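PDB 5B04: translation initiation factor eIF2B subunit gamma from Schizosaccharomyces pombe, which forms part of the eIF2B complex, which catalyses the exchange of GDP for GTP on the gamma subunit of the initiation factor eIF2. Local coordinates for residues Thr86-Glu97 and Met112-Leu122; Asp166-Val177 and Ala314-Asn325. The protein carries 3 engineered substitutions. All blocks are in the same frame, centred on the assembly; numbering follows the deposited sequence.

Contact 1: Thr86-Glu97 and Met112-Leu122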
loop_
_atom_site.group_PDB
_atom_site.type_symbol
_atom_site.label_atom_id
_atom_site.label_comp_id
_atom_site.label_asym_id
_atom_site.label_seq_id
_atom_site.Cartn_x
_atom_site.Cartn_y
_atom_site.Cartn_z
ATOM N N THR E 86 -54.220 -26.061 -3.109
ATOM C CA THR E 86 -54.900 -26.932 -2.159
ATOM C C THR E 86 -56.365 -27.122 -2.539
ATOM O O THR E 86 -57.041 -28.008 -2.017
ATOM C CB THR E 86 -54.815 -26.376 -0.726
ATOM O OG1 THR E 86 -55.198 -24.996 -0.724
ATOM C CG2 THR E 86 -53.397 -26.500 -0.194
ATOM N N SER E 87 -56.847 -26.287 -3.454
ATOM C CA SER E 87 -58.227 -26.371 -3.915
ATOM C C SER E 87 -58.353 -25.891 -5.356
ATOM O O SER E 87 -57.662 -24.961 -5.772
ATOM C CB SER E 87 -59.148 -25.553 -3.008
ATOM O OG SER E 87 -58.903 -24.165 -3.150
ATOM N N ALA E 88 -59.239 -26.528 -6.113
ATOM C CA ALA E 88 -59.445 -26.167 -7.510
ATOM C C ALA E 88 -60.913 -26.268 -7.908
ATOM O O ALA E 88 -61.664 -27.076 -7.362
ATOM C CB ALA E 88 -58.592 -27.047 -8.412
ATOM N N ILE E 89 -61.315 -25.435 -8.863
ATOM C CA ILE E 89 -62.664 -25.477 -9.410
ATOM C C ILE E 89 -62.701 -26.379 -10.638
ATOM O O ILE E 89 -61.895 -26.224 -11.554
ATOM C CB ILE E 89 -63.167 -24.073 -9.796
ATOM C CG1 ILE E 89 -63.185 -23.156 -8.572
ATOM C CG2 ILE E 89 -64.550 -24.153 -10.426
ATOM C CD1 ILE E 89 -63.620 -21.739 -8.882
ATOM N N LEU E 90 -63.636 -27.323 -10.656
ATOM C CA LEU E 90 -63.747 -28.251 -11.774
ATOM C C LEU E 90 -65.054 -28.058 -12.534
ATOM O O LEU E 90 -66.120 -28.475 -12.078
ATOM C CB LEU E 90 -63.638 -29.694 -11.282
ATOM C CG LEU E 90 -63.745 -30.789 -12.345
ATOM C CD1 LEU E 90 -62.830 -30.503 -13.524
ATOM C CD2 LEU E 90 -63.411 -32.134 -11.731
ATOM N N ILE E 91 -64.960 -27.424 -13.697
ATOM C CA ILE E 91 -66.111 -27.237 -14.567
ATOM C C ILE E 91 -66.297 -28.465 -15.452
ATOM O O ILE E 91 -65.326 -29.005 -15.984
ATOM C CB ILE E 91 -65.961 -25.988 -15.453
ATOM C CG1 ILE E 91 -65.972 -24.717 -14.605
ATOM C CG2 ILE E 91 -67.065 -25.943 -16.485
ATOM C CD1 ILE E 91 -65.566 -23.476 -15.371
ATOM N N CYS E 92 -67.541 -28.906 -15.605
ATOM C CA CYS E 92 -67.838 -30.048 -16.462
ATOM C C CYS E 92 -69.288 -30.025 -16.932
ATOM O O CYS E 92 -70.003 -29.044 -16.731
ATOM C CB CYS E 92 -67.553 -31.358 -15.722
ATOM S SG CYS E 92 -68.686 -31.713 -14.359
ATOM N N MET E 93 -69.709 -31.115 -17.564
ATOM C CA MET E 93 -71.084 -31.254 -18.023
ATOM C C MET E 93 -71.882 -32.066 -17.011
ATOM O O MET E 93 -71.325 -32.922 -16.322
ATOM C CB MET E 93 -71.124 -31.917 -19.400
ATOM C CG MET E 93 -70.197 -31.269 -20.415
ATOM S SD MET E 93 -70.538 -29.513 -20.627
ATOM C CE MET E 93 -69.133 -29.001 -21.612
ATOM N N GLU E 94 -73.182 -31.793 -16.916
ATOM C CA GLU E 94 -74.037 -32.493 -15.962
ATOM C C GLU E 94 -74.036 -33.988 -16.238
ATOM O O GLU E 94 -74.090 -34.803 -15.318
ATOM C CB GLU E 94 -75.469 -31.974 -16.019
ATOM C CG GLU E 94 -75.633 -30.607 -16.630
ATOM C CD GLU E 94 -76.919 -29.958 -16.184
ATOM O OE1 GLU E 94 -77.436 -30.338 -15.112
ATOM O OE2 GLU E 94 -77.450 -29.117 -16.935
ATOM N N GLU E 95 -73.999 -34.336 -17.520
ATOM C CA GLU E 95 -73.832 -35.719 -17.927
ATOM C C GLU E 95 -72.510 -36.219 -17.366
ATOM O O GLU E 95 -71.454 -35.658 -17.662
ATOM C CB GLU E 95 -73.869 -35.854 -19.452
ATOM C CG GLU E 95 -75.159 -35.359 -20.105
ATOM C CD GLU E 95 -75.230 -33.845 -20.227
ATOM O OE1 GLU E 95 -76.199 -33.342 -20.835
ATOM O OE2 GLU E 95 -74.319 -33.156 -19.721
ATOM N N ALA E 96 -72.589 -37.256 -16.537
ATOM C CA ALA E 96 -71.433 -37.798 -15.826
ATOM C C ALA E 96 -70.777 -36.754 -14.920
ATOM O O ALA E 96 -69.557 -36.744 -14.753
ATOM C CB ALA E 96 -70.414 -38.365 -16.811
ATOM N N GLU E 97 -71.591 -35.874 -14.342
ATOM C CA GLU E 97 -71.115 -34.981 -13.292
ATOM C C GLU E 97 -70.902 -35.792 -12.024
ATOM O O GLU E 97 -69.927 -35.597 -11.298
ATOM C CB GLU E 97 -72.104 -33.842 -13.032
ATOM C CG GLU E 97 -71.788 -33.028 -11.782
ATOM C CD GLU E 97 -72.905 -32.075 -11.398
ATOM O OE1 GLU E 97 -73.963 -32.096 -12.060
ATOM O OE2 GLU E 97 -72.725 -31.309 -10.427
ATOM N N MET E 112 -56.206 -32.750 -2.873
ATOM C CA MET E 112 -56.745 -31.404 -3.058
ATOM C C MET E 112 -58.247 -31.384 -2.805
ATOM O O MET E 112 -58.920 -32.407 -2.930
ATOM C CB MET E 112 -56.456 -30.881 -4.466
ATOM C CG MET E 112 -55.005 -30.532 -4.740
ATOM S SD MET E 112 -54.800 -29.813 -6.383
ATOM C CE MET E 112 -55.861 -28.375 -6.260
ATOM N N ARG E 113 -58.768 -30.215 -2.450
ATOM C CA ARG E 113 -60.208 -30.038 -2.314
ATOM C C ARG E 113 -60.803 -29.673 -3.668
ATOM O O ARG E 113 -60.738 -28.519 -4.093
ATOM C CB ARG E 113 -60.533 -28.962 -1.276
ATOM C CG ARG E 113 -62.021 -28.673 -1.129
ATOM C CD ARG E 113 -62.331 -27.211 -1.406
ATOM N NE ARG E 113 -61.790 -26.329 -0.376
ATOM C CZ ARG E 113 -61.825 -25.002 -0.432
ATOM N NH1 ARG E 113 -62.376 -24.394 -1.476
ATOM N NH2 ARG E 113 -61.309 -24.279 0.552
ATOM N N ILE E 114 -61.375 -30.661 -4.347
ATOM C CA ILE E 114 -61.913 -30.445 -5.684
ATOM C C ILE E 114 -63.402 -30.127 -5.645
ATOM O O ILE E 114 -64.240 -31.018 -5.514
ATOM C CB ILE E 114 -61.682 -31.668 -6.587
ATOM C CG1 ILE E 114 -60.211 -32.088 -6.544
ATOM C CG2 ILE E 114 -62.112 -31.361 -8.014
ATOM C CD1 ILE E 114 -59.251 -30.997 -6.967
ATOM N N HIS E 115 -63.717 -28.842 -5.760
ATOM C CA HIS E 115 -65.096 -28.379 -5.773
ATOM C C HIS E 115 -65.651 -28.411 -7.195
ATOM O O HIS E 115 -65.299 -27.578 -8.031
ATOM C CB HIS E 115 -65.183 -26.972 -5.175
ATOM C CG HIS E 115 -66.391 -26.201 -5.602
ATOM N ND1 HIS E 115 -66.310 -25.074 -6.391
ATOM C CD2 HIS E 115 -67.709 -26.390 -5.351
ATOM C CE1 HIS E 115 -67.524 -24.601 -6.606
ATOM N NE2 HIS E 115 -68.391 -25.382 -5.988
ATOM N N VAL E 116 -66.513 -29.388 -7.461
ATOM C CA VAL E 116 -67.050 -29.600 -8.801
ATOM C C VAL E 116 -68.210 -28.658 -9.097
ATOM O O VAL E 116 -69.077 -28.436 -8.251
ATOM C CB VAL E 116 -67.525 -31.053 -8.991
ATOM C CG1 VAL E 116 -67.812 -31.335 -10.459
ATOM C CG2 VAL E 116 -66.483 -32.018 -8.461
ATOM N N GLU E 117 -68.220 -28.108 -10.306
ATOM C CA GLU E 117 -69.285 -27.212 -10.735
ATOM C C GLU E 117 -69.705 -27.538 -12.163
ATOM O O GLU E 117 -68.938 -27.340 -13.102
ATOM C CB GLU E 117 -68.834 -25.754 -10.635
ATOM C CG GLU E 117 -69.967 -24.740 -10.652
ATOM C CD GLU E 117 -70.415 -24.345 -9.258
ATOM O OE1 GLU E 117 -71.239 -23.415 -9.136
ATOM O OE2 GLU E 117 -69.940 -24.964 -8.283
ATOM N N ALA E 118 -70.922 -28.047 -12.322
ATOM C CA ALA E 118 -71.453 -28.342 -13.647
ATOM C C ALA E 118 -72.687 -27.495 -13.924
ATOM O O ALA E 118 -73.813 -27.971 -13.781
ATOM C CB ALA E 118 -71.781 -29.821 -13.775
ATOM N N PRO E 119 -72.474 -26.231 -14.323
ATOM C CA PRO E 119 -73.570 -25.286 -14.563
ATOM C C PRO E 119 -74.523 -25.789 -15.640
ATOM O O PRO E 119 -74.075 -26.302 -16.666
ATOM C CB PRO E 119 -72.847 -24.012 -15.014
ATOM C CG PRO E 119 -71.520 -24.474 -15.504
ATOM C CD PRO E 119 -71.163 -25.647 -14.650
ATOM N N THR E 120 -75.823 -25.643 -15.400
ATOM C CA THR E 120 -76.837 -26.187 -16.298
ATOM C C THR E 120 -76.790 -25.537 -17.676
ATOM O O THR E 120 -77.305 -26.084 -18.651
ATOM C CB THR E 120 -78.253 -26.024 -15.716
ATOM O OG1 THR E 120 -79.219 -26.468 -16.679
ATOM C CG2 THR E 120 -78.525 -24.570 -15.365
ATOM N N ILE E 121 -76.155 -24.373 -17.745
ATOM C CA ILE E 121 -76.001 -23.637 -18.990
ATOM C C ILE E 121 -75.145 -24.415 -19.999
ATOM O O ILE E 121 -75.209 -24.166 -21.202
ATOM C CB ILE E 121 -75.375 -22.244 -18.727
ATOM C CG1 ILE E 121 -76.075 -21.556 -17.550
ATOM C CG2 ILE E 121 -75.451 -21.363 -19.966
ATOM C CD1 ILE E 121 -75.318 -21.636 -16.237
ATOM N N LEU E 122 -74.367 -25.377 -19.508
ATOM C CA LEU E 122 -73.429 -26.110 -20.358
ATOM C C LEU E 122 -74.046 -27.322 -21.062
ATOM O O LEU E 122 -74.430 -28.301 -20.422
ATOM C CB LEU E 122 -72.199 -26.517 -19.546
ATOM C CG LEU E 122 -71.355 -25.362 -19.002
ATOM C CD1 LEU E 122 -69.984 -25.857 -18.580
ATOM C CD2 LEU E 122 -71.234 -24.237 -20.021
#
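Leu90 and Val116 sit opposite each other in two parallel strands, 87-92 and 113-117, joined by helix 97-105 as a beta-alpha-beta unit of the nucleotidyltransferase-like, Rossmann-type domain. Six backbone hydrogen bonds zip the strands together, from Arg113 N on Thr86 O (2.8 Å) to Cys92 N on Glu117 O. The tight side carries Ala88, Leu90, Ile114 and Val116 and is roofed by helices 74-82 and 97-105. There CG2 of Ile114 rests 4.0 Å from CB of Leu90 and equally near its CD2, while the methyl CE of Met112, brought round by a bend at chi3 (60°), reaches CB of Ala88 at 3.7 Å. The other side is looser toward its beginning: the Arg113 chain folds back over Ser87, whose CB lies above one face of the guanidinium, near the edge of the group rather than its middle, and Ile89 CG1 meets the His115 ring only at its edge. Farther along, this side closes again where CG2 of Ile91 meets CD1 of Leu122 at 3.6 Å, the two running roughly perpendicular beneath helix 128-134. Past the strands, CB of Ala118 touches SG of Cys92 and, in a direction roughly square to that, the carboxylate of Glu97, whose CD is 3.5 Å away. Cutting Glu97 back to an alanine removes CG and the carboxylate and would probably leave the Ala118 methyl with little cover on that side, opening a gap there. At the exposed end, Glu94 and Thr120 run side by side, and Thr120 OG1 gives a weak hydrogen bond to Glu94 OE2 at 3.2 Å.

Contact 2: Asp166-Val177 and Ala314-Asn325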
loop_
_atom_site.group_PDB
_atom_site.type_symbol
_atom_site.label_atom_id
_atom_site.label_comp_id
_atom_site.label_asym_id
_atom_site.label_seq_id
_atom_site.Cartn_x
_atom_site.Cartn_y
_atom_site.Cartn_z
ATOM N N ASP E 166 -43.231 -11.113 -14.917
ATOM C CA ASP E 166 -43.571 -10.300 -16.080
ATOM C C ASP E 166 -44.818 -9.455 -15.840
ATOM O O ASP E 166 -45.037 -8.453 -16.522
ATOM C CB ASP E 166 -43.776 -11.186 -17.310
ATOM C CG ASP E 166 -42.592 -12.095 -17.578
ATOM O OD1 ASP E 166 -41.494 -11.815 -17.051
ATOM O OD2 ASP E 166 -42.760 -13.091 -18.313
ATOM N N ASN E 167 -45.621 -9.865 -14.863
ATOM C CA ASN E 167 -46.915 -9.244 -14.584
ATOM C C ASN E 167 -47.777 -9.029 -15.833
ATOM O O ASN E 167 -48.251 -7.919 -16.071
ATOM C CB ASN E 167 -46.708 -7.904 -13.871
ATOM C CG ASN E 167 -47.932 -7.464 -13.088
ATOM O OD1 ASN E 167 -48.539 -8.256 -12.368
ATOM N ND2 ASN E 167 -48.301 -6.196 -13.229
ATOM N N PRO E 168 -47.988 -10.087 -16.638
ATOM C CA PRO E 168 -48.769 -9.869 -17.856
ATOM C C PRO E 168 -50.262 -10.012 -17.603
ATOM O O PRO E 168 -50.663 -10.505 -16.548
ATOM C CB PRO E 168 -48.267 -10.974 -18.779
ATOM C CG PRO E 168 -47.999 -12.109 -17.841
ATOM C CD PRO E 168 -47.563 -11.496 -16.523
ATOM N N SER E 169 -51.075 -9.587 -18.563
ATOM C CA SER E 169 -52.514 -9.775 -18.468
ATOM C C SER E 169 -52.845 -11.256 -18.591
ATOM O O SER E 169 -53.824 -11.736 -18.021
ATOM C CB SER E 169 -53.237 -8.970 -19.545
ATOM O OG SER E 169 -52.898 -7.598 -19.455
ATOM N N ALA E 170 -52.008 -11.975 -19.333
ATOM C CA ALA E 170 -52.183 -13.408 -19.526
ATOM C C ALA E 170 -50.884 -14.074 -19.965
ATOM O O ALA E 170 -50.087 -13.486 -20.696
ATOM C CB ALA E 170 -53.275 -13.673 -20.544
ATOM N N LEU E 171 -50.680 -15.306 -19.513
ATOM C CA LEU E 171 -49.533 -16.099 -19.933
ATOM C C LEU E 171 -49.993 -17.451 -20.464
ATOM O O LEU E 171 -50.661 -18.209 -19.761
ATOM C CB LEU E 171 -48.552 -16.292 -18.777
ATOM C CG LEU E 171 -47.400 -17.266 -19.035
ATOM C CD1 LEU E 171 -46.394 -16.680 -20.012
ATOM C CD2 LEU E 171 -46.727 -17.650 -17.733
ATOM N N ALA E 172 -49.636 -17.746 -21.709
ATOM C CA ALA E 172 -50.032 -19.000 -22.336
ATOM C C ALA E 172 -48.822 -19.874 -22.636
ATOM O O ALA E 172 -47.811 -19.398 -23.150
ATOM C CB ALA E 172 -50.813 -18.731 -23.606
ATOM N N VAL E 173 -48.934 -21.158 -22.314
ATOM C CA VAL E 173 -47.849 -22.099 -22.548
ATOM C C VAL E 173 -47.989 -22.773 -23.908
ATOM O O VAL E 173 -49.070 -23.227 -24.281
ATOM C CB VAL E 173 -47.795 -23.178 -21.449
ATOM C CG1 VAL E 173 -46.634 -24.130 -21.690
ATOM C CG2 VAL E 173 -47.679 -22.529 -20.079
ATOM N N TYR E 174 -46.887 -22.821 -24.650
ATOM C CA TYR E 174 -46.847 -23.532 -25.921
ATOM C C TYR E 174 -45.749 -24.587 -25.882
ATOM O O TYR E 174 -44.945 -24.618 -24.951
ATOM C CB TYR E 174 -46.630 -22.557 -27.078
ATOM C CG TYR E 174 -47.798 -21.624 -27.301
ATOM C CD1 TYR E 174 -47.889 -20.418 -26.617
ATOM C CD2 TYR E 174 -48.813 -21.951 -28.189
ATOM C CE1 TYR E 174 -48.957 -19.563 -26.816
ATOM C CE2 TYR E 174 -49.884 -21.104 -28.394
ATOM C CZ TYR E 174 -49.952 -19.912 -27.706
ATOM O OH TYR E 174 -51.018 -19.065 -27.909
ATOM N N SER E 175 -45.715 -25.449 -26.893
ATOM C CA SER E 175 -44.802 -26.587 -26.879
ATOM C C SER E 175 -44.658 -27.233 -28.253
ATOM O O SER E 175 -45.534 -27.087 -29.104
ATOM C CB SER E 175 -45.290 -27.626 -25.868
ATOM O OG SER E 175 -46.595 -28.073 -26.193
ATOM N N PRO E 176 -43.543 -27.951 -28.475
ATOM C CA PRO E 176 -43.372 -28.721 -29.712
ATOM C C PRO E 176 -44.467 -29.769 -29.874
ATOM O O PRO E 176 -44.774 -30.485 -28.921
ATOM C CB PRO E 176 -42.004 -29.386 -29.528
ATOM C CG PRO E 176 -41.288 -28.520 -28.554
ATOM C CD PRO E 176 -42.341 -28.004 -27.624
ATOM N N VAL E 177 -45.052 -29.850 -31.065
ATOM C CA VAL E 177 -46.112 -30.816 -31.327
ATOM C C VAL E 177 -45.561 -32.238 -31.290
ATOM O O VAL E 177 -44.393 -32.466 -31.606
ATOM C CB VAL E 177 -46.785 -30.567 -32.693
ATOM C CG1 VAL E 177 -48.162 -31.214 -32.735
ATOM C CG2 VAL E 177 -46.904 -29.080 -32.962
ATOM N N ALA E 314 -50.718 -6.765 -21.920
ATOM C CA ALA E 314 -49.609 -7.566 -22.431
ATOM C C ALA E 314 -49.845 -9.060 -22.244
ATOM O O ALA E 314 -50.436 -9.487 -21.252
ATOM C CB ALA E 314 -48.307 -7.157 -21.756
ATOM N N LYS E 315 -49.370 -9.851 -23.201
ATOM C CA LYS E 315 -49.475 -11.301 -23.109
ATOM C C LYS E 315 -48.216 -12.002 -23.574
ATOM O O LYS E 315 -47.654 -11.679 -24.620
ATOM C CB LYS E 315 -50.664 -11.797 -23.909
ATOM C CG LYS E 315 -51.938 -11.683 -23.139
ATOM C CD LYS E 315 -53.092 -11.656 -24.069
ATOM C CE LYS E 315 -53.165 -12.930 -24.860
ATOM N NZ LYS E 315 -54.557 -13.393 -24.792
ATOM N N ASP E 316 -47.781 -12.974 -22.781
ATOM C CA ASP E 316 -46.533 -13.668 -23.041
ATOM C C ASP E 316 -46.758 -15.143 -23.325
ATOM O O ASP E 316 -47.675 -15.763 -22.786
ATOM C CB ASP E 316 -45.582 -13.509 -21.854
ATOM C CG ASP E 316 -45.077 -12.088 -21.697
ATOM O OD1 ASP E 316 -45.800 -11.148 -22.090
ATOM O OD2 ASP E 316 -43.957 -11.911 -21.178
ATOM N N GLY E 317 -45.912 -15.697 -24.185
ATOM C CA GLY E 317 -45.912 -17.119 -24.443
ATOM C C GLY E 317 -44.678 -17.742 -23.829
ATOM O O GLY E 317 -43.647 -17.084 -23.686
ATOM N N ILE E 318 -44.783 -19.007 -23.446
ATOM C CA ILE E 318 -43.634 -19.740 -22.940
ATOM C C ILE E 318 -43.586 -21.119 -23.586
ATOM O O ILE E 318 -44.577 -21.849 -23.603
ATOM C CB ILE E 318 -43.662 -19.862 -21.400
ATOM C CG1 ILE E 318 -42.558 -20.802 -20.911
ATOM C CG2 ILE E 318 -45.022 -20.326 -20.916
ATOM C CD1 ILE E 318 -42.540 -20.990 -19.409
ATOM N N ILE E 319 -42.422 -21.509 -24.068
ATOM C CA ILE E 319 -42.275 -22.747 -24.782
ATOM C C ILE E 319 -41.356 -23.663 -24.031
ATOM O O ILE E 319 -40.297 -23.270 -23.634
ATOM C CB ILE E 319 -41.676 -22.473 -26.149
ATOM C CG1 ILE E 319 -42.650 -21.662 -26.973
ATOM C CG2 ILE E 319 -41.393 -23.764 -26.879
ATOM C CD1 ILE E 319 -42.197 -20.259 -27.245
ATOM N N CYS E 320 -41.767 -24.900 -23.855
ATOM C CA CYS E 320 -40.957 -25.889 -23.171
ATOM C C CYS E 320 -39.972 -26.605 -24.077
ATOM O O CYS E 320 -39.883 -26.330 -25.247
ATOM C CB CYS E 320 -41.841 -26.925 -22.522
ATOM S SG CYS E 320 -40.892 -28.309 -21.854
ATOM N N SER E 321 -39.226 -27.537 -23.503
ATOM C CA SER E 321 -38.473 -28.474 -24.308
ATOM C C SER E 321 -39.136 -29.857 -24.363
ATOM O O SER E 321 -39.372 -30.382 -25.437
ATOM C CB SER E 321 -37.040 -28.595 -23.774
ATOM O OG SER E 321 -36.233 -29.538 -24.467
ATOM N N ARG E 322 -39.477 -30.431 -23.213
ATOM C CA ARG E 322 -40.121 -31.747 -23.188
ATOM C C ARG E 322 -41.344 -31.898 -22.312
ATOM O O ARG E 322 -41.623 -31.077 -21.455
ATOM C CB ARG E 322 -39.081 -32.852 -23.003
ATOM C CG ARG E 322 -38.111 -33.010 -24.147
ATOM C CD ARG E 322 -37.166 -34.155 -23.879
ATOM N NE ARG E 322 -36.173 -34.294 -24.925
ATOM C CZ ARG E 322 -35.159 -35.145 -24.878
ATOM N NH1 ARG E 322 -35.034 -35.954 -23.845
ATOM N NH2 ARG E 322 -34.302 -35.213 -25.879
ATOM N N ALA E 323 -42.021 -33.015 -22.520
ATOM C CA ALA E 323 -43.088 -33.514 -21.678
ATOM C C ALA E 323 -44.439 -32.869 -21.572
ATOM O O ALA E 323 -45.291 -33.428 -20.912
ATOM C CB ALA E 323 -42.493 -33.693 -20.297
ATOM N N ASN E 324 -44.666 -31.735 -22.221
ATOM C CA ASN E 324 -45.989 -31.126 -22.132
ATOM C C ASN E 324 -46.781 -30.851 -23.396
ATOM O O ASN E 324 -46.481 -29.977 -24.178
ATOM C CB ASN E 324 -45.986 -29.969 -21.113
ATOM C CG ASN E 324 -46.311 -28.618 -21.703
ATOM O OD1 ASN E 324 -47.329 -28.431 -22.334
ATOM N ND2 ASN E 324 -45.449 -27.673 -21.477
ATOM N N ASN E 325 -47.881 -31.554 -23.470
ATOM C CA ASN E 325 -48.980 -31.332 -24.412
ATOM C C ASN E 325 -50.270 -31.998 -23.934
ATOM O O ASN E 325 -50.387 -32.362 -22.765
ATOM C CB ASN E 325 -48.613 -31.831 -25.812
ATOM C CG ASN E 325 -48.218 -30.699 -26.748
ATOM O OD1 ASN E 325 -48.691 -29.570 -26.607
ATOM N ND2 ASN E 325 -47.347 -30.995 -27.705
#
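The CG2 methyl of Ile318 meets CG2 of Val173 at 3.6 Å, where strand 315-319 pairs in parallel with 170-176 in the mixed sheet of the nucleotidyltransferase-like fold; strand 230-245 runs antiparallel along the other edge of 170-176. Ile318 holds CG1 anti to its backbone N (chi1 172°), which leaves CG2 between N and the carbonyl carbon, alongside the valine. The same methyl also faces CD1 of Leu171; the three form an apolar patch, and Val159 of helix 156-166 packs on Leu171 and Val173. On the opposite face Ala170 CB touches CG of Lys315, whose bent chain carries NZ to the carbonyl of Leu266, and the Tyr174 ring presents its edge to CA of Gly317. At one end the carboxylates of Asp166 and Asp316 cross with planes 37° apart, with OD2 of Asp166 3.3 Å from OD2 of Asp316; Lys162 forms a salt bridge with both and probably offsets their repulsion. At the far end Ser175 holds OG between its backbone N and carbonyl carbon (chi1 59°), which places it beside Asn324 and Asn325. Asn325 OD1 accepts a hydrogen bond from OG of Ser238, and Ser175 OG lies 2.6 Å from that OD1 and 2.8 Å from Asn324 O.

Contacts 1 and 2 belong to the same mixed sheet, their centres 25 Å apart and their nearest atoms about 16 Å apart, so they do not touch. Strand 87-92 of contact 1 pairs with 39-45, then come 142-147, 230-245 and strand 170-176 of contact 2, whose neighbour is 315-319. In sequence both segments of contact 1 come first, and those of contact 2 follow. Contact 1 is local, spanning one helix, whereas contact 2 brings back a strand from beyond the intervening strands and an unmodelled stretch, 282-310. One part of this branched sheet is thus made by segments close in sequence, and another by a strand returning from far along the chain, ahead of the left-handed beta-helix domain.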